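Local coordinates for protein putative HAD family hydrolase (Streptomyces avermitilis, PDB 3MMZ) that forms the HAD-type hydrolase domain, probably a phosphatase, of a longer protein that probably joins CTP and an N-acylneuraminate into CMP-N-acyl-beta-neuraminate, at residues Ala14-Phe19 / Val105-Asn110; Leu59-Glu64 / Asp85-Ala90; Gly109-Asp114 / Ser129-Val134; Trp123-Ala128 / Ala138-Thr143. All coordinates share one frame; numbering follows the deposited sequence.

In the fold
The four contacts belong to a Rossmann-like HAD domain with a parallel sheet in the strand order 80-82, 57-62, 14-17, 105-109, 123-126, 140-141. Contact 1 pairs the two central strands and contact 4 the last two. Contact 2, nested along the chain within the loop that contact 1 closes, sets helix 87-98 against strand 57-62. Contact 3 starts where contact 1 ends, sharing Gly109 and Asn110, and its segments alternate with those of contact 4, their centres about 9 Å apart. Contacts 1 and 3 supply ligands to one calcium ion, with Lys87 of contact 2 close by and paired with Asp114 of contact 3, whereas contact 4 carries another ion at a subunit interface.

Contact 1 of 4, residues Ala14-Phe19 / Val105-Asn110; sequences AVVLDF and VLYVGN. With CA (calcium ion), chain M.
Val16 lays its CG1 methyl obliquely against the ring of Tyr107, 3.7 Å from CD1, while its CG2 meets CG1 of Val105. On the opposite face of the sheet CD2 of Leu17 presses on CG2 of Val108 at 3.4 Å, a tight fit between side chains that lie side by side. Branched and aliphatic residues suit these two central parallel strands of the HAD fold, because helix 87-98 covers the face of Val16 and Tyr107 and helix 150-159 that of Leu17 and Val108. Four backbone bonds join the strands, from Leu106 N to Ala14 O through to Asp18 N and Val108 O at 3.0 Å.

Where the strands end, polar groups take over. CG of Asp18 stands anti to its backbone N (chi1 173°), and OD2 binds calcium at 2.4 Å. Asn110 OD1 binds the same ion at 2.3 Å, with the carboxylate and amide planes only 9° apart. Asp20 O and three waters complete the site, Thr22 OG1 bonds to Asp18 OD2, and Tyr107 OH bonds to Asp114 OD1. Asp18, Asp20 and Thr22 fit the DxDx(T/V) signature of HAD enzymes. Asp18 OD2 lies 3.0 Å from Asn110 OD1 because both bind the ion, which would probably offset their repulsion; the strand pairing is likely to set the spacing of these hard oxygen ligands, which suit calcium or magnesium.

Contact 2 of 4, residues Leu59-Glu64 / Asp85-Ala90; sequences LILSTE and DRKDLA
Leu61, on strand 57-62 of the Rossmann-like sheet, meets Lys87 in the first turn of helix 87-98: its CD2 lies 3.6 Å from CG of the lysine. The aliphatic stem of Lys87 thus behaves as a hydrophobic residue, and Ala90, one turn on, brings its small CB to 4.3 Å from CD1 of Leu61. Farther out, CD of Lys87 passes OG1 of Thr63 at 3.4 Å, the two side chains crossing at about a right angle. The lysine chain bends at chi2 and again at chi3 (77°), and a water accepts from NZ at 2.9 Å while also bonding to Thr63 OG1.

Beyond this shell NZ forms a salt bridge with Asp114 OD1 and a hydrogen bond with Asn113 OD1, and lies in a long, weak ion pair with Asp18 OD1 beside the calcium site. An alanine at Lys87 would probably leave Asp114 OD1 without its cationic mate and open a gap beside Leu61 CD2. A lysine at a helix start near the metal is consistent with the lysine of motif III in HAD enzymes. At the N-cap position of the helix, Arg86 grips Asp88 side-on: NE reaches OD1, and NH2 reaches OD2 at 2.6 Å.

Contact 3 of 4, residues Gly109-Asp114 / Ser129-Val134; sequences GNDVND and SAHDVV. With CA (calcium ion), chain M.
In the metal-site loop that follows strand 105-109 of the HAD fold, Asn110 meets the start of helix 132-137: His131 N, at the N-cap position, donates to Asn110 O at 2.9 Å. Small Ala130 permits this close approach, its CB lying 3.3 Å from the same oxygen. Val112 CG1 makes a CH-pi contact over one face of the His131 ring, 3.8 Å from its centroid. Val134 CG2, anti to its own carbonyl carbon, comes within 3.3 Å of Asp111 C and so packs against peptide atoms of the loop.

Asp114 ties the loop from inside. Its OD2 accepts from Asn110 N, which comes from 42° above the carboxylate plane, and from Asp111 N on the anti lone pair; it also accepts from a calcium-bound water at 2.6 Å. A CB on Gly109 would clash with Asp114 CG, so a glycine suits this place. At the subunit interface Asp111 OD2 makes a salt bridge with Arg152 of the second subunit.

Asn110 ND2 donates to a water that in turn donates to Ser129 O, and to a second, metal-bound water. With ND2 engaged as a donor, the amide is likely to be held in the rotation that presents its oxygen to calcium, Asp114 acting as a second-shell support.

Contact 4 of 4, residues Trp123-Ala128 / Ala138-Thr143; sequences WPVAVA and ARAVTT. With CA (calcium ion), chain F.
Arg139 reaches across Trp123 at the edge of the sheet, where strands 123-126 and 140-141 are the parallel pair of a beta-alpha-beta crossover through helix 132-137. Its CB lies 3.9 Å from CD of Pro124. From there CG stands anti to the backbone N (chi1 -174°), and the chain stays extended to NE, so that CD nears Trp123 CE3 at 3.6 Å in a CH-pi contact and NE rides above CZ3. At the tip CZ sits 3.5 Å from the centroid of the six-membered ring of Trp123, the planes only 8° apart, in a stacked cation-pi contact. NH2 comes within 3.3 Å of Trp123 CZ2, while NH1 lies over CE2 and also bonds to Gly122 O. A serine in place of Trp123 would probably leave the guanidinium face without the indole, held at its tip by the NH1 bond to Gly122 O.

Inward, alanines suit the close quarters: CB of Ala126 is 3.6 Å from CB of Ala138. Arg139 N donates to Pro124 O at 2.8 Å, and the strand pairing follows with Ala126 N to Ala140 O and Thr142 N to Ala126 O. Ala138 O binds a second calcium ion at 2.3 Å together with Gly136 O, and the same two carbonyls of the third subunit join them, so the ion bridges subunits. Beyond the strands Thr142 OG1, bonded to Val144 O, receives a weak bond from Ala128 N at 3.0 Å.

Contact 1 of 4, residues Ala14-Phe19 / Val105-Asn110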
loop_
_atom_site.group_PDB
_atom_site.type_symbol
_atom_site.label_atom_id
_atom_site.label_comp_id
_atom_site.label_asym_id
_atom_site.label_seq_id
_atom_site.Cartn_x
_atom_site.Cartn_y
_atom_site.Cartn_z
ATOM N N ALA D 14 32.164 2.649 -15.568
ATOM C CA ALA D 14 31.150 2.112 -16.472
ATOM C C ALA D 14 29.857 1.756 -15.743
ATOM O O ALA D 14 29.896 1.351 -14.583
ATOM C CB ALA D 14 31.682 0.881 -17.172
ATOM N N VAL D 15 28.729 1.885 -16.438
ATOM C CA VAL D 15 27.424 1.446 -15.918
ATOM C C VAL D 15 26.771 0.519 -16.944
ATOM O O VAL D 15 26.433 0.942 -18.063
ATOM C CB VAL D 15 26.475 2.638 -15.595
ATOM C CG1 VAL D 15 25.076 2.150 -15.222
ATOM C CG2 VAL D 15 27.037 3.490 -14.459
ATOM N N VAL D 16 26.601 -0.742 -16.558
ATOM C CA VAL D 16 26.011 -1.740 -17.435
ATOM C C VAL D 16 24.650 -2.150 -16.886
ATOM O O VAL D 16 24.531 -2.488 -15.706
ATOM C CB VAL D 16 26.934 -2.971 -17.609
ATOM C CG1 VAL D 16 26.318 -3.963 -18.599
ATOM C CG2 VAL D 16 28.324 -2.536 -18.104
ATOM N N LEU D 17 23.635 -2.104 -17.739
ATOM C CA LEU D 17 22.254 -2.344 -17.303
ATOM C C LEU D 17 21.630 -3.574 -17.956
ATOM O O LEU D 17 21.645 -3.722 -19.176
ATOM C CB LEU D 17 21.377 -1.111 -17.597
ATOM C CG LEU D 17 21.867 0.252 -17.099
ATOM C CD1 LEU D 17 21.021 1.370 -17.705
ATOM C CD2 LEU D 17 21.848 0.349 -15.581
ATOM N N ASP D 18 21.092 -4.461 -17.125
ATOM C CA ASP D 18 20.123 -5.442 -17.572
ATOM C C ASP D 18 18.854 -4.697 -18.038
ATOM O O ASP D 18 18.671 -3.526 -17.703
ATOM C CB ASP D 18 19.821 -6.415 -16.434
ATOM C CG ASP D 18 18.691 -7.363 -16.763
ATOM O OD1 ASP D 18 18.761 -8.058 -17.799
ATOM O OD2 ASP D 18 17.718 -7.396 -15.992
ATOM N N PHE D 19 17.997 -5.351 -18.823
ATOM C CA PHE D 19 16.796 -4.680 -19.340
ATOM C C PHE D 19 15.495 -5.123 -18.671
ATOM O O PHE D 19 15.006 -4.427 -17.781
ATOM C CB PHE D 19 16.696 -4.786 -20.864
ATOM C CG PHE D 19 15.535 -4.021 -21.449
ATOM C CD1 PHE D 19 15.553 -2.625 -21.499
ATOM C CD2 PHE D 19 14.434 -4.694 -21.956
ATOM C CE1 PHE D 19 14.488 -1.914 -22.049
ATOM C CE2 PHE D 19 13.363 -3.998 -22.511
ATOM C CZ PHE D 19 13.387 -2.603 -22.551
ATOM N N VAL D 105 33.281 -1.420 -12.569
ATOM C CA VAL D 105 32.044 -1.524 -13.321
ATOM C C VAL D 105 30.863 -1.680 -12.358
ATOM O O VAL D 105 30.901 -2.479 -11.403
ATOM C CB VAL D 105 32.084 -2.688 -14.347
ATOM C CG1 VAL D 105 30.735 -2.854 -15.055
ATOM C CG2 VAL D 105 33.189 -2.440 -15.386
ATOM N N LEU D 106 29.829 -0.892 -12.613
ATOM C CA LEU D 106 28.560 -1.034 -11.908
ATOM C C LEU D 106 27.598 -1.781 -12.823
ATOM O O LEU D 106 27.320 -1.344 -13.943
ATOM C CB LEU D 106 28.017 0.345 -11.524
ATOM C CG LEU D 106 26.838 0.402 -10.544
ATOM C CD1 LEU D 106 26.785 1.776 -9.892
ATOM C CD2 LEU D 106 25.541 0.115 -11.286
ATOM N N TYR D 107 27.105 -2.926 -12.361
ATOM C CA TYR D 107 26.149 -3.698 -13.139
ATOM C C TYR D 107 24.839 -3.806 -12.375
ATOM O O TYR D 107 24.846 -4.188 -11.215
ATOM C CB TYR D 107 26.675 -5.110 -13.433
ATOM C CG TYR D 107 25.666 -5.974 -14.180
ATOM C CD1 TYR D 107 25.581 -5.933 -15.572
ATOM C CD2 TYR D 107 24.799 -6.826 -13.496
ATOM C CE1 TYR D 107 24.657 -6.723 -16.270
ATOM C CE2 TYR D 107 23.869 -7.625 -14.182
ATOM C CZ TYR D 107 23.809 -7.566 -15.570
ATOM O OH TYR D 107 22.908 -8.336 -16.264
ATOM N N VAL D 108 23.728 -3.499 -13.038
ATOM C CA VAL D 108 22.400 -3.556 -12.403
ATOM C C VAL D 108 21.592 -4.716 -12.952
ATOM O O VAL D 108 21.431 -4.836 -14.169
ATOM C CB VAL D 108 21.581 -2.262 -12.655
ATOM C CG1 VAL D 108 20.404 -2.161 -11.675
ATOM C CG2 VAL D 108 22.462 -1.052 -12.528
ATOM N N GLY D 109 21.061 -5.554 -12.060
ATOM C CA GLY D 109 20.235 -6.687 -12.484
ATOM C C GLY D 109 19.132 -7.025 -11.502
ATOM O O GLY D 109 18.962 -6.337 -10.488
ATOM N N ASN D 110 18.373 -8.075 -11.812
ATOM C CA ASN D 110 17.179 -8.427 -11.037
ATOM C C ASN D 110 16.941 -9.930 -10.864
ATOM O O ASN D 110 16.101 -10.308 -10.062
ATOM C CB ASN D 110 15.923 -7.835 -11.686
ATOM C CG ASN D 110 15.465 -8.648 -12.877
ATOM O OD1 ASN D 110 16.192 -8.763 -13.861
ATOM N ND2 ASN D 110 14.281 -9.239 -12.785
HETATM CA CA CA M . 16.249 -9.343 -16.126
HETATM O O HOH W 1 16.261 -9.956 -18.443
HETATM O O HOH W 2 14.210 -10.445 -15.780
HETATM O O HOH W 3 18.041 -10.773 -15.630
#

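Contact 2 of 4, residues Leu59-Glu64 / Asp85-Ala90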
loop_
_atom_site.group_PDB
_atom_site.type_symbol
_atom_site.label_atom_id
_atom_site.label_comp_id
_atom_site.label_asym_id
_atom_site.label_seq_id
_atom_site.Cartn_x
_atom_site.Cartn_y
_atom_site.Cartn_z
ATOM N N LEU D 59 26.166 0.821 -21.177
ATOM C CA LEU D 59 25.849 -0.384 -21.936
ATOM C C LEU D 59 24.589 -1.036 -21.411
ATOM O O LEU D 59 24.424 -1.177 -20.203
ATOM C CB LEU D 59 26.997 -1.395 -21.859
ATOM C CG LEU D 59 26.845 -2.682 -22.686
ATOM C CD1 LEU D 59 26.894 -2.396 -24.179
ATOM C CD2 LEU D 59 27.884 -3.718 -22.295
ATOM N N ILE D 60 23.713 -1.440 -22.329
ATOM C CA ILE D 60 22.614 -2.336 -22.005
ATOM C C ILE D 60 22.964 -3.739 -22.486
ATOM O O ILE D 60 23.313 -3.938 -23.657
ATOM C CB ILE D 60 21.291 -1.865 -22.637
ATOM C CG1 ILE D 60 20.852 -0.552 -21.980
ATOM C CG2 ILE D 60 20.226 -2.935 -22.491
ATOM C CD1 ILE D 60 19.702 0.146 -22.674
ATOM N N LEU D 61 22.863 -4.697 -21.569
ATOM C CA LEU D 61 23.222 -6.086 -21.814
ATOM C C LEU D 61 21.995 -6.974 -21.617
ATOM O O LEU D 61 21.359 -6.917 -20.570
ATOM C CB LEU D 61 24.332 -6.494 -20.839
ATOM C CG LEU D 61 24.968 -7.881 -20.924
ATOM C CD1 LEU D 61 25.722 -8.043 -22.237
ATOM C CD2 LEU D 61 25.913 -8.079 -19.759
ATOM N N SER D 62 21.662 -7.787 -22.622
ATOM C CA SER D 62 20.504 -8.687 -22.521
ATOM C C SER D 62 20.677 -10.013 -23.272
ATOM O O SER D 62 21.377 -10.081 -24.279
ATOM C CB SER D 62 19.216 -7.977 -22.963
ATOM O OG SER D 62 18.070 -8.731 -22.601
ATOM N N THR D 63 20.027 -11.058 -22.756
ATOM C CA THR D 63 20.091 -12.412 -23.312
ATOM C C THR D 63 19.168 -12.599 -24.520
ATOM O O THR D 63 19.464 -13.397 -25.411
ATOM C CB THR D 63 19.729 -13.485 -22.229
ATOM O OG1 THR D 63 20.444 -13.220 -21.018
ATOM C CG2 THR D 63 20.060 -14.900 -22.698
ATOM N N GLU D 64 18.060 -11.864 -24.556
ATOM C CA GLU D 64 16.985 -12.177 -25.502
ATOM C C GLU D 64 16.992 -11.382 -26.814
ATOM O O GLU D 64 17.463 -10.242 -26.866
ATOM C CB GLU D 64 15.626 -12.070 -24.810
ATOM C CG GLU D 64 14.663 -13.184 -25.204
ATOM C CD GLU D 64 13.553 -13.384 -24.190
ATOM O OE1 GLU D 64 13.419 -14.515 -23.669
ATOM O OE2 GLU D 64 12.822 -12.408 -23.913
ATOM N N ASP D 85 24.404 -15.560 -25.951
ATOM C CA ASP D 85 24.476 -16.881 -25.311
ATOM C C ASP D 85 24.801 -16.746 -23.813
ATOM O O ASP D 85 23.932 -16.980 -22.960
ATOM C CB ASP D 85 25.508 -17.772 -26.022
ATOM C CG ASP D 85 25.646 -19.164 -25.386
ATOM O OD1 ASP D 85 24.686 -19.654 -24.745
ATOM O OD2 ASP D 85 26.727 -19.779 -25.540
ATOM N N ARG D 86 26.041 -16.363 -23.503
ATOM C CA ARG D 86 26.468 -16.198 -22.114
ATOM C C ARG D 86 26.795 -14.755 -21.743
ATOM O O ARG D 86 27.805 -14.185 -22.163
ATOM C CB ARG D 86 27.612 -17.146 -21.768
ATOM C CG ARG D 86 27.112 -18.511 -21.323
ATOM C CD ARG D 86 28.193 -19.302 -20.644
ATOM N NE ARG D 86 28.761 -18.602 -19.493
ATOM C CZ ARG D 86 29.910 -18.939 -18.914
ATOM N NH1 ARG D 86 30.615 -19.960 -19.384
ATOM N NH2 ARG D 86 30.362 -18.252 -17.875
ATOM N N LYS D 87 25.905 -14.194 -20.931
ATOM C CA LYS D 87 25.897 -12.792 -20.562
ATOM C C LYS D 87 27.216 -12.346 -19.944
ATOM O O LYS D 87 27.812 -11.364 -20.374
ATOM C CB LYS D 87 24.748 -12.560 -19.572
ATOM C CG LYS D 87 24.149 -11.202 -19.636
ATOM C CD LYS D 87 22.656 -11.245 -19.389
ATOM C CE LYS D 87 22.313 -11.428 -17.923
ATOM N NZ LYS D 87 20.904 -10.998 -17.674
ATOM N N ASP D 88 27.659 -13.085 -18.935
ATOM C CA ASP D 88 28.874 -12.765 -18.192
ATOM C C ASP D 88 30.150 -12.769 -19.052
ATOM O O ASP D 88 31.011 -11.907 -18.881
ATOM C CB ASP D 88 29.023 -13.712 -16.993
ATOM C CG ASP D 88 29.172 -15.169 -17.402
ATOM O OD1 ASP D 88 28.401 -15.648 -18.265
ATOM O OD2 ASP D 88 30.059 -15.845 -16.854
ATOM N N LEU D 89 30.260 -13.726 -19.972
ATOM C CA LEU D 89 31.399 -13.775 -20.909
ATOM C C LEU D 89 31.421 -12.576 -21.845
ATOM O O LEU D 89 32.482 -12.001 -22.116
ATOM C CB LEU D 89 31.370 -15.059 -21.731
ATOM C CG LEU D 89 31.486 -16.359 -20.938
ATOM C CD1 LEU D 89 31.374 -17.543 -21.880
ATOM C CD2 LEU D 89 32.802 -16.380 -20.173
ATOM N N ALA D 90 30.236 -12.199 -22.326
ATOM C CA ALA D 90 30.094 -11.034 -23.180
ATOM C C ALA D 90 30.555 -9.786 -22.431
ATOM O O ALA D 90 31.244 -8.932 -22.993
ATOM C CB ALA D 90 28.654 -10.889 -23.647
HETATM O O HOH W 4 18.690 -11.385 -19.455
#

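Contact 3 of 4, residues Gly109-Asp114 / Ser129-Val134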
loop_
_atom_site.group_PDB
_atom_site.type_symbol
_atom_site.label_atom_id
_atom_site.label_comp_id
_atom_site.label_asym_id
_atom_site.label_seq_id
_atom_site.Cartn_x
_atom_site.Cartn_y
_atom_site.Cartn_z
ATOM N N GLY D 109 21.061 -5.554 -12.060
ATOM C CA GLY D 109 20.235 -6.687 -12.484
ATOM C C GLY D 109 19.132 -7.025 -11.502
ATOM O O GLY D 109 18.962 -6.337 -10.488
ATOM N N ASN D 110 18.373 -8.075 -11.812
ATOM C CA ASN D 110 17.179 -8.427 -11.037
ATOM C C ASN D 110 16.941 -9.930 -10.864
ATOM O O ASN D 110 16.101 -10.308 -10.062
ATOM C CB ASN D 110 15.923 -7.835 -11.686
ATOM C CG ASN D 110 15.465 -8.648 -12.877
ATOM O OD1 ASN D 110 16.192 -8.763 -13.861
ATOM N ND2 ASN D 110 14.281 -9.239 -12.785
ATOM N N ASP D 111 17.635 -10.788 -11.617
ATOM C CA ASP D 111 17.280 -12.220 -11.582
ATOM C C ASP D 111 18.490 -13.149 -11.525
ATOM O O ASP D 111 19.621 -12.706 -11.681
ATOM C CB ASP D 111 16.334 -12.599 -12.737
ATOM C CG ASP D 111 15.268 -13.631 -12.323
ATOM O OD1 ASP D 111 15.560 -14.574 -11.552
ATOM O OD2 ASP D 111 14.113 -13.512 -12.776
ATOM N N VAL D 112 18.246 -14.438 -11.293
ATOM C CA VAL D 112 19.348 -15.389 -11.080
ATOM C C VAL D 112 20.327 -15.484 -12.255
ATOM O O VAL D 112 21.525 -15.768 -12.060
ATOM C CB VAL D 112 18.837 -16.788 -10.654
ATOM C CG1 VAL D 112 18.040 -16.675 -9.365
ATOM C CG2 VAL D 112 18.005 -17.438 -11.758
ATOM N N ASN D 113 19.846 -15.206 -13.468
ATOM C CA ASN D 113 20.755 -15.185 -14.613
ATOM C C ASN D 113 21.716 -13.991 -14.603
ATOM O O ASN D 113 22.601 -13.917 -15.449
ATOM C CB ASN D 113 20.039 -15.376 -15.968
ATOM C CG ASN D 113 19.142 -14.205 -16.348
ATOM O OD1 ASN D 113 19.270 -13.098 -15.833
ATOM N ND2 ASN D 113 18.233 -14.454 -17.282
ATOM N N ASP D 114 21.559 -13.082 -13.635
ATOM C CA ASP D 114 22.504 -11.968 -13.456
ATOM C C ASP D 114 23.644 -12.290 -12.488
ATOM O O ASP D 114 24.623 -11.531 -12.391
ATOM C CB ASP D 114 21.773 -10.707 -12.974
ATOM C CG ASP D 114 20.833 -10.153 -14.014
ATOM O OD1 ASP D 114 21.289 -9.933 -15.150
ATOM O OD2 ASP D 114 19.637 -9.959 -13.701
ATOM N N SER D 129 13.003 -4.961 -6.521
ATOM C CA SER D 129 12.124 -6.061 -6.915
ATOM C C SER D 129 12.877 -7.330 -7.352
ATOM O O SER D 129 12.263 -8.290 -7.824
ATOM C CB SER D 129 11.191 -5.601 -8.051
ATOM O OG SER D 129 11.921 -4.944 -9.076
ATOM N N ALA D 130 14.196 -7.346 -7.189
ATOM C CA ALA D 130 14.999 -8.488 -7.625
ATOM C C ALA D 130 14.645 -9.761 -6.858
ATOM O O ALA D 130 14.149 -9.708 -5.731
ATOM C CB ALA D 130 16.510 -8.191 -7.504
ATOM N N HIS D 131 14.885 -10.901 -7.497
ATOM C CA HIS D 131 14.821 -12.213 -6.848
ATOM C C HIS D 131 15.593 -12.180 -5.513
ATOM O O HIS D 131 16.627 -11.514 -5.389
ATOM C CB HIS D 131 15.416 -13.258 -7.808
ATOM C CG HIS D 131 15.308 -14.679 -7.332
ATOM N ND1 HIS D 131 14.433 -15.589 -7.891
ATOM C CD2 HIS D 131 15.987 -15.355 -6.373
ATOM C CE1 HIS D 131 14.570 -16.759 -7.291
ATOM N NE2 HIS D 131 15.509 -16.644 -6.366
ATOM N N ASP D 132 15.080 -12.888 -4.505
ATOM C CA ASP D 132 15.673 -12.835 -3.160
ATOM C C ASP D 132 17.191 -13.033 -3.108
ATOM O O ASP D 132 17.890 -12.263 -2.447
ATOM C CB ASP D 132 14.975 -13.825 -2.225
ATOM C CG ASP D 132 13.576 -13.391 -1.866
ATOM O OD1 ASP D 132 13.270 -12.187 -1.999
ATOM O OD2 ASP D 132 12.777 -14.249 -1.433
ATOM N N VAL D 133 17.703 -14.044 -3.813
ATOM C CA VAL D 133 19.153 -14.326 -3.803
ATOM C C VAL D 133 19.972 -13.213 -4.465
ATOM O O VAL D 133 21.125 -12.977 -4.110
ATOM C CB VAL D 133 19.510 -15.714 -4.416
ATOM C CG1 VAL D 133 18.779 -16.835 -3.674
ATOM C CG2 VAL D 133 19.210 -15.758 -5.899
ATOM N N VAL D 134 19.349 -12.524 -5.417
ATOM C CA VAL D 134 19.992 -11.431 -6.144
ATOM C C VAL D 134 20.130 -10.198 -5.242
ATOM O O VAL D 134 21.169 -9.541 -5.233
ATOM C CB VAL D 134 19.212 -11.093 -7.446
ATOM C CG1 VAL D 134 19.858 -9.923 -8.207
ATOM C CG2 VAL D 134 19.124 -12.323 -8.347
HETATM CA CA CA M . 16.249 -9.343 -16.126
HETATM O O HOH W 5 12.501 -9.267 -10.555
HETATM O O HOH W 2 14.210 -10.445 -15.780
HETATM O O HOH W 3 18.041 -10.773 -15.630
HETATM O O HOH W 1 16.261 -9.956 -18.443
#

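Contact 4 of 4, residues Trp123-Ala128 / Ala138-Thr143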
loop_
_atom_site.group_PDB
_atom_site.type_symbol
_atom_site.label_atom_id
_atom_site.label_comp_id
_atom_site.label_asym_id
_atom_site.label_seq_id
_atom_site.Cartn_x
_atom_site.Cartn_y
_atom_site.Cartn_z
ATOM N N TRP D 123 30.880 -3.581 -8.625
ATOM C CA TRP D 123 29.703 -2.955 -8.038
ATOM C C TRP D 123 28.391 -3.546 -8.569
ATOM O O TRP D 123 27.692 -2.893 -9.351
ATOM C CB TRP D 123 29.763 -1.431 -8.252
ATOM C CG TRP D 123 30.814 -0.758 -7.403
ATOM C CD1 TRP D 123 32.127 -0.540 -7.728
ATOM C CD2 TRP D 123 30.630 -0.217 -6.091
ATOM N NE1 TRP D 123 32.771 0.098 -6.694
ATOM C CE2 TRP D 123 31.870 0.314 -5.679
ATOM C CE3 TRP D 123 29.526 -0.129 -5.220
ATOM C CZ2 TRP D 123 32.045 0.930 -4.434
ATOM C CZ3 TRP D 123 29.704 0.481 -3.978
ATOM C CH2 TRP D 123 30.955 0.998 -3.600
ATOM N N PRO D 124 28.053 -4.787 -8.153
ATOM C CA PRO D 124 26.766 -5.339 -8.571
ATOM C C PRO D 124 25.652 -4.675 -7.773
ATOM O O PRO D 124 25.796 -4.504 -6.563
ATOM C CB PRO D 124 26.870 -6.819 -8.190
ATOM C CG PRO D 124 27.911 -6.878 -7.113
ATOM C CD PRO D 124 28.871 -5.780 -7.415
ATOM N N VAL D 125 24.575 -4.298 -8.459
ATOM C CA VAL D 125 23.443 -3.600 -7.832
ATOM C C VAL D 125 22.145 -4.320 -8.198
ATOM O O VAL D 125 21.893 -4.646 -9.375
ATOM C CB VAL D 125 23.369 -2.095 -8.243
ATOM C CG1 VAL D 125 22.187 -1.403 -7.551
ATOM C CG2 VAL D 125 24.692 -1.356 -7.917
ATOM N N ALA D 126 21.331 -4.602 -7.187
ATOM C CA ALA D 126 20.054 -5.261 -7.406
ATOM C C ALA D 126 18.963 -4.220 -7.272
ATOM O O ALA D 126 19.020 -3.377 -6.368
ATOM C CB ALA D 126 19.842 -6.377 -6.362
ATOM N N VAL D 127 17.981 -4.258 -8.174
ATOM C CA VAL D 127 16.755 -3.462 -8.000
ATOM C C VAL D 127 15.958 -4.030 -6.823
ATOM O O VAL D 127 16.138 -5.202 -6.455
ATOM C CB VAL D 127 15.908 -3.370 -9.298
ATOM C CG1 VAL D 127 16.714 -2.678 -10.399
ATOM C CG2 VAL D 127 15.442 -4.748 -9.766
ATOM N N ALA D 128 15.103 -3.193 -6.223
ATOM C CA ALA D 128 14.324 -3.573 -5.048
ATOM C C ALA D 128 13.478 -4.816 -5.282
ATOM O O ALA D 128 13.286 -5.630 -4.361
ATOM C CB ALA D 128 13.442 -2.411 -4.593
ATOM N N ALA D 138 23.984 -8.709 -4.277
ATOM C CA ALA D 138 24.358 -7.348 -4.630
ATOM C C ALA D 138 25.225 -6.664 -3.571
ATOM O O ALA D 138 25.191 -7.008 -2.380
ATOM C CB ALA D 138 23.107 -6.524 -4.890
ATOM N N ARG D 139 25.992 -5.685 -4.023
ATOM C CA ARG D 139 26.763 -4.832 -3.128
ATOM C C ARG D 139 25.905 -3.655 -2.646
ATOM O O ARG D 139 26.134 -3.101 -1.567
ATOM C CB ARG D 139 28.023 -4.354 -3.849
ATOM C CG ARG D 139 28.992 -3.563 -2.997
ATOM C CD ARG D 139 30.301 -3.344 -3.739
ATOM N NE ARG D 139 31.229 -2.512 -2.975
ATOM C CZ ARG D 139 32.491 -2.262 -3.338
ATOM N NH1 ARG D 139 32.992 -2.777 -4.456
ATOM N NH2 ARG D 139 33.256 -1.492 -2.582
ATOM N N ALA D 140 24.912 -3.291 -3.450
ATOM C CA ALA D 140 23.955 -2.244 -3.117
ATOM C C ALA D 140 22.580 -2.656 -3.660
ATOM O O ALA D 140 22.501 -3.401 -4.644
ATOM C CB ALA D 140 24.401 -0.921 -3.709
ATOM N N VAL D 141 21.503 -2.194 -3.011
ATOM C CA VAL D 141 20.143 -2.569 -3.411
ATOM C C VAL D 141 19.330 -1.287 -3.472
ATOM O O VAL D 141 19.366 -0.490 -2.532
ATOM C CB VAL D 141 19.489 -3.559 -2.395
ATOM C CG1 VAL D 141 18.081 -3.970 -2.827
ATOM C CG2 VAL D 141 20.366 -4.815 -2.188
ATOM N N THR D 142 18.615 -1.066 -4.572
ATOM C CA THR D 142 17.807 0.150 -4.677
ATOM C C THR D 142 16.568 0.010 -3.797
ATOM O O THR D 142 16.194 -1.106 -3.414
ATOM C CB THR D 142 17.376 0.459 -6.131
ATOM O OG1 THR D 142 16.430 -0.525 -6.569
ATOM C CG2 THR D 142 18.580 0.498 -7.070
ATOM N N THR D 143 15.945 1.140 -3.462
ATOM C CA THR D 143 14.666 1.116 -2.754
ATOM C C THR D 143 13.507 1.045 -3.749
ATOM O O THR D 143 12.442 0.508 -3.447
ATOM C CB THR D 143 14.493 2.369 -1.863
ATOM O OG1 THR D 143 14.532 3.542 -2.682
ATOM C CG2 THR D 143 15.589 2.459 -0.850
HETATM CA CA CA F . 24.939 -7.942 -0.295
HETATM O O HOH W 6 27.322 -7.218 0.096
HETATM O O HOH W 7 26.682 -9.774 -0.555
HETATM O O HOH W 8 22.720 -7.215 -0.340
#